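Local coordinates for protein putative adhesin (Bacteroides fragilis NCTC 9343, PDB 3PET) that is of unconfirmed function but, as a putative lipoprotein with a right-handed beta-helix fold, probably acts in cell adhesion, at residues A[197-203]-A[215-221]; A[145-151]-A[166-172]. All blocks are in the same frame, centred on the assembly; numbering follows the deposited sequence.

Contact 1. Residues A[197-203]-A[215-221]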
loop_
_atom_site.group_PDB
_atom_site.type_symbol
_atom_site.label_atom_id
_atom_site.label_comp_id
_atom_site.label_asym_id
_atom_site.label_seq_id
_atom_site.Cartn_x
_atom_site.Cartn_y
_atom_site.Cartn_z
ATOM N N GLY A 197 0.784 -5.623 10.336
ATOM C CA GLY A 197 1.984 -4.866 10.658
ATOM C C GLY A 197 1.986 -4.490 12.118
ATOM O O GLY A 197 0.968 -4.630 12.815
ATOM N N SER A 198 3.131 -3.996 12.570
ATOM C CA SER A 198 3.405 -3.712 13.965
ATOM C C SER A 198 3.726 -2.272 14.267
ATOM O O SER A 198 4.153 -1.533 13.388
ATOM C CB SER A 198 4.588 -4.562 14.416
ATOM O OG SER A 198 4.287 -5.933 14.211
ATOM N N ILE A 199 3.571 -1.895 15.544
ATOM C CA ILE A 199 3.948 -0.557 16.038
ATOM C C ILE A 199 5.105 -0.739 17.028
ATOM O O ILE A 199 4.983 -1.474 18.008
ATOM C CB ILE A 199 2.757 0.244 16.643
ATOM C CG1 ILE A 199 1.647 0.466 15.572
ATOM C CG2 ILE A 199 3.246 1.569 17.254
ATOM C CD1 ILE A 199 0.309 0.976 16.075
ATOM N N LYS A 200 6.244 -0.116 16.717
ATOM C CA LYS A 200 7.441 -0.163 17.546
ATOM C C LYS A 200 7.721 1.234 18.067
ATOM O O LYS A 200 7.758 2.168 17.282
ATOM C CB LYS A 200 8.648 -0.713 16.760
ATOM C CG LYS A 200 8.609 -2.231 16.541
ATOM C CD LYS A 200 9.521 -2.678 15.402
ATOM C CE LYS A 200 8.961 -2.372 14.022
ATOM N NZ LYS A 200 9.846 -2.878 12.939
ATOM N N TYR A 201 7.873 1.390 19.381
ATOM C CA TYR A 201 8.135 2.731 19.893
ATOM C C TYR A 201 9.355 2.763 20.804
ATOM O O TYR A 201 9.518 1.900 21.682
ATOM C CB TYR A 201 6.898 3.293 20.635
ATOM C CG TYR A 201 6.500 2.521 21.881
ATOM C CD1 TYR A 201 5.653 1.421 21.802
ATOM C CD2 TYR A 201 6.924 2.929 23.144
ATOM C CE1 TYR A 201 5.289 0.707 22.947
ATOM C CE2 TYR A 201 6.549 2.236 24.295
ATOM C CZ TYR A 201 5.733 1.129 24.192
ATOM O OH TYR A 201 5.404 0.431 25.328
ATOM N N LYS A 202 10.191 3.781 20.611
ATOM C CA LYS A 202 11.317 4.081 21.475
ATOM C C LYS A 202 10.784 4.937 22.619
ATOM O O LYS A 202 9.686 5.513 22.496
ATOM C CB LYS A 202 12.414 4.864 20.697
ATOM C CG LYS A 202 13.133 4.081 19.598
ATOM C CD LYS A 202 14.225 4.952 18.995
ATOM C CE LYS A 202 14.832 4.381 17.741
ATOM N NZ LYS A 202 15.760 5.350 17.085
ATOM N N GLY A 203 11.553 5.016 23.702
ATOM C CA GLY A 203 11.251 5.843 24.868
ATOM C C GLY A 203 10.685 5.093 26.052
ATOM O O GLY A 203 10.435 3.890 25.977
ATOM N N VAL A 215 -2.935 -8.185 12.738
ATOM C CA VAL A 215 -1.866 -9.192 12.618
ATOM C C VAL A 215 -0.569 -8.443 12.809
ATOM O O VAL A 215 -0.108 -7.758 11.902
ATOM C CB VAL A 215 -1.941 -9.999 11.272
ATOM C CG1 VAL A 215 -0.876 -11.092 11.214
ATOM C CG2 VAL A 215 -3.326 -10.599 11.072
ATOM N N GLY A 216 -0.056 -8.500 14.020
ATOM C CA GLY A 216 1.151 -7.791 14.398
ATOM C C GLY A 216 1.141 -7.444 15.870
ATOM O O GLY A 216 0.173 -7.705 16.577
ATOM N N THR A 217 2.178 -6.789 16.328
ATOM C CA THR A 217 2.256 -6.474 17.751
ATOM C C THR A 217 2.674 -5.024 18.024
ATOM O O THR A 217 2.921 -4.252 17.096
ATOM C CB THR A 217 3.230 -7.460 18.412
ATOM O OG1 THR A 217 3.060 -7.369 19.825
ATOM C CG2 THR A 217 4.698 -7.205 18.004
ATOM N N ILE A 218 2.708 -4.667 19.320
ATOM C CA ILE A 218 3.140 -3.363 19.821
ATOM C C ILE A 218 4.316 -3.679 20.721
ATOM O O ILE A 218 4.190 -4.486 21.641
ATOM C CB ILE A 218 2.009 -2.559 20.529
ATOM C CG1 ILE A 218 0.806 -2.344 19.576
ATOM C CG2 ILE A 218 2.554 -1.216 21.072
ATOM C CD1 ILE A 218 -0.445 -1.859 20.215
ATOM N N LYS A 219 5.469 -3.106 20.426
ATOM C CA LYS A 219 6.684 -3.407 21.172
ATOM C C LYS A 219 7.477 -2.134 21.501
ATOM O O LYS A 219 7.628 -1.251 20.657
ATOM C CB LYS A 219 7.535 -4.353 20.314
ATOM C CG LYS A 219 8.656 -5.092 21.017
ATOM C CD LYS A 219 9.604 -5.756 19.999
ATOM C CE LYS A 219 9.014 -6.975 19.306
ATOM N NZ LYS A 219 9.692 -7.262 18.014
ATOM N N ASN A 220 7.996 -2.062 22.723
ATOM C CA ASN A 220 8.867 -0.966 23.142
ATOM C C ASN A 220 10.294 -1.357 22.739
ATOM O O ASN A 220 10.755 -2.432 23.125
ATOM C CB ASN A 220 8.734 -0.737 24.658
ATOM C CG ASN A 220 9.480 0.447 25.257
ATOM O OD1 ASN A 220 9.588 0.511 26.469
ATOM N ND2 ASN A 220 9.792 1.536 24.519
ATOM N N ILE A 221 10.973 -0.517 21.934
ATOM C CA ILE A 221 12.318 -0.830 21.423
ATOM C C ILE A 221 13.372 0.219 21.878
ATOM O O ILE A 221 13.008 1.199 22.559
ATOM C CB ILE A 221 12.299 -0.972 19.862
ATOM C CG1 ILE A 221 11.767 0.310 19.173
ATOM C CG2 ILE A 221 11.494 -2.213 19.423
ATOM C CD1 ILE A 221 12.385 0.623 17.840
ATOM O OXT ILE A 221 14.568 0.047 21.571
HETATM O O HOH W 1 13.675 3.351 23.829
#

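Contact 2. Residues A[145-151]-A[166-172]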
loop_
_atom_site.group_PDB
_atom_site.type_symbol
_atom_site.label_atom_id
_atom_site.label_comp_id
_atom_site.label_asym_id
_atom_site.label_seq_id
_atom_site.Cartn_x
_atom_site.Cartn_y
_atom_site.Cartn_z
ATOM N N GLU A 145 12.241 12.694 10.663
ATOM C CA GLU A 145 13.297 12.920 11.643
ATOM C C GLU A 145 13.163 14.345 12.190
ATOM O O GLU A 145 12.865 15.276 11.443
ATOM C CB GLU A 145 14.687 12.663 11.037
ATOM C CG GLU A 145 15.849 12.781 12.034
ATOM C CD GLU A 145 16.347 14.198 12.275
ATOM O OE1 GLU A 145 16.271 15.009 11.330
ATOM O OE2 GLU A 145 16.800 14.508 13.401
ATOM N N GLY A 146 13.379 14.484 13.493
ATOM C CA GLY A 146 13.307 15.775 14.167
ATOM C C GLY A 146 12.569 15.698 15.479
ATOM O O GLY A 146 12.709 14.728 16.216
ATOM N N THR A 147 11.802 16.732 15.793
ATOM C CA THR A 147 11.065 16.775 17.060
ATOM C C THR A 147 9.633 17.260 16.834
ATOM O O THR A 147 9.362 18.041 15.921
ATOM C CB THR A 147 11.776 17.677 18.131
ATOM O OG1 THR A 147 11.723 19.053 17.733
ATOM C CG2 THR A 147 13.219 17.258 18.433
ATOM N N ALA A 148 8.736 16.831 17.706
ATOM C CA ALA A 148 7.335 17.256 17.720
ATOM C C ALA A 148 6.830 17.219 19.155
ATOM O O ALA A 148 7.308 16.407 19.950
ATOM C CB ALA A 148 6.490 16.354 16.835
ATOM N N GLN A 149 5.897 18.106 19.512
ATOM C CA GLN A 149 5.321 18.016 20.849
ATOM C C GLN A 149 4.306 16.879 20.806
ATOM O O GLN A 149 4.283 16.030 21.682
ATOM C CB GLN A 149 4.699 19.353 21.295
ATOM C CG GLN A 149 5.727 20.403 21.728
ATOM C CD GLN A 149 6.479 20.042 23.004
ATOM O OE1 GLN A 149 5.999 19.302 23.874
ATOM N NE2 GLN A 149 7.686 20.563 23.144
ATOM N N ILE A 150 3.516 16.833 19.724
ATOM C CA ILE A 150 2.506 15.806 19.457
ATOM C C ILE A 150 2.727 15.267 18.051
ATOM O O ILE A 150 2.896 16.061 17.121
ATOM C CB ILE A 150 1.040 16.347 19.623
ATOM C CG1 ILE A 150 0.822 16.962 21.024
ATOM C CG2 ILE A 150 -0.006 15.204 19.365
ATOM C CD1 ILE A 150 -0.289 18.026 21.114
ATOM N N ALA A 151 2.679 13.928 17.887
ATOM C CA ALA A 151 2.770 13.283 16.564
ATOM C C ALA A 151 1.661 12.251 16.418
ATOM O O ALA A 151 1.618 11.261 17.164
ATOM C CB ALA A 151 4.139 12.635 16.359
ATOM N N LEU A 166 12.052 10.661 15.059
ATOM C CA LEU A 166 11.189 11.790 15.294
ATOM C C LEU A 166 10.821 11.731 16.770
ATOM O O LEU A 166 9.956 10.936 17.147
ATOM C CB LEU A 166 9.960 11.839 14.378
ATOM C CG LEU A 166 9.080 13.072 14.651
ATOM C CD1 LEU A 166 9.442 14.240 13.736
ATOM C CD2 LEU A 166 7.665 12.717 14.599
ATOM N N ARG A 167 11.550 12.506 17.606
ATOM C CA ARG A 167 11.337 12.543 19.061
ATOM C C ARG A 167 10.088 13.361 19.385
ATOM O O ARG A 167 10.078 14.572 19.168
ATOM C CB ARG A 167 12.583 13.126 19.795
ATOM C CG ARG A 167 13.834 12.254 19.709
ATOM C CD ARG A 167 15.074 13.072 19.354
ATOM N NE ARG A 167 15.413 12.973 17.931
ATOM C CZ ARG A 167 15.914 13.964 17.193
ATOM N NH1 ARG A 167 16.142 15.156 17.733
ATOM N NH2 ARG A 167 16.185 13.771 15.910
ATOM N N ALA A 168 9.024 12.699 19.869
ATOM C CA ALA A 168 7.771 13.374 20.217
ATOM C C ALA A 168 7.439 13.173 21.692
ATOM O O ALA A 168 7.786 12.131 22.248
ATOM C CB ALA A 168 6.633 12.847 19.355
ATOM N N ASN A 169 6.759 14.143 22.322
ATOM C CA ASN A 169 6.351 13.948 23.716
ATOM C C ASN A 169 5.137 13.039 23.778
ATOM O O ASN A 169 5.127 12.109 24.562
ATOM C CB ASN A 169 6.097 15.280 24.426
ATOM C CG ASN A 169 7.385 15.933 24.846
ATOM O OD1 ASN A 169 8.339 15.275 25.277
ATOM N ND2 ASN A 169 7.444 17.233 24.730
ATOM N N ALA A 170 4.141 13.282 22.925
ATOM C CA ALA A 170 2.914 12.489 22.852
ATOM C C ALA A 170 2.764 11.910 21.461
ATOM O O ALA A 170 2.923 12.621 20.462
ATOM C CB ALA A 170 1.708 13.348 23.205
ATOM N N VAL A 171 2.496 10.612 21.387
ATOM C CA VAL A 171 2.317 9.943 20.097
ATOM C C VAL A 171 0.941 9.300 20.065
ATOM O O VAL A 171 0.528 8.670 21.042
ATOM C CB VAL A 171 3.453 8.901 19.804
ATOM C CG1 VAL A 171 3.132 8.015 18.601
ATOM C CG2 VAL A 171 4.798 9.589 19.608
ATOM N N GLU A 172 0.246 9.440 18.919
ATOM C CA GLU A 172 -1.015 8.740 18.633
ATOM C C GLU A 172 -0.764 7.955 17.366
ATOM O O GLU A 172 -0.595 8.550 16.309
ATOM C CB GLU A 172 -2.201 9.697 18.504
ATOM C CG GLU A 172 -2.547 10.390 19.820
ATOM C CD GLU A 172 -2.959 11.850 19.742
ATOM O OE1 GLU A 172 -3.379 12.306 18.653
ATOM O OE2 GLU A 172 -2.868 12.538 20.785
#

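Contact 1. Residues A[197-203]-A[215-221]
Strands 199-202 and 218-220 form a parallel pair at the C-terminal end of a right-handed beta-helix, where the last rung of the solenoid lies in register on the one before it. Ile199, Lys200 and Tyr201 sit beside Ile218, Lys219 and Asn220, and backbone hydrogen bonds join them, among them Tyr201 N to Lys219 O at 2.9 Å. Ile199 and Ile218 line up on the same face and both pack on strand 188-193, as branched aliphatic chains suit the interior, whereas Lys200 and Lys219 lie on the other face, their long chains suited to solvent. Before the strands, the pairing passes through a glycine: Gly216 has backbone angles that call for this residue, and its CA lies 3.5 Å from Gly197 O in a CA-H...O contact. Ser198 turns its OG beside its own backbone N (chi1 -58°), where it accepts a nearly straight bond from Thr217 N at 3.1 Å. The ring of Tyr201 lies under Asn220, whose CA is 3.9 Å from the ring centroid in a CH-pi contact over the face, while Ile218 CG2 meets the ring edge at CE1. Asn220 ties the rung by its amide, which lies nearly parallel to the ring; ND2 spends one N-H on Tyr201 O and the other on Gly203 O at 2.8 Å. Tyr201 O also accepts Ile221 N, which arrives from the opposite face of the carbonyl plane to Asn220 ND2.

Contact 2. Residues A[145-151]-A[166-172]
Arg167 bends at chi2 and chi3 (134° and -100°), folding its guanidinium back over Gly146, while Glu145 sends CG away from its own backbone N (chi1 -176°) and then bends, so that the two side chains run alongside each other. Glu145 OE2 reaches the guanidinium edge in its plane, 2.7 Å from Arg167 NH2, in a salt bridge whose hydrogen bond is weak because it is bent. Gly146 O lies over the guanidinium face, 3.4 Å from Arg167 CZ, and also accepts Arg167 N at 2.9 Å. These segments are successive rungs of the right-handed beta-helix at a corner, where parallel pairing continues around the bend. Small side chains suit the inside of the turn: Ala151 CB touches Ala168 CB and Leu166 CD2, both at 3.9 Å, while Leu166 also packs on Leu132 of strand 131-136. At the corner itself Gln149 and Asn169 occupy equivalent positions, their side chains alongside and pointing the same way, the amide planes well turned from each other. Asn169 ND2 donates to Gln149 OE1 at 2.7 Å, from above the carbonyl plane. In the bend, Gln149 O accepts Ala170 N at 3.0 Å.

How the contacts relate
Both contacts join consecutive rungs of one solenoid by parallel backbone pairing, but at different places. Contact 2 is partly buried and takes the chain round a corner, so its pairing passes from one face of the beta-helix to the next; contact 1 is a surface contact along a single face at the C-terminal end. Their centres are about 16 Å apart and their segments do not touch, although strand 181-185 borders both. Alanine and leucine fill the inside of contact 2, where contact 1 uses isoleucine and a tyrosine ring. Outside, contact 2 has a salt bridge, contact 1 two lysines. Each uses an asparagine amide, bonding a glutamine side chain in contact 2 but backbone carbonyls in contact 1.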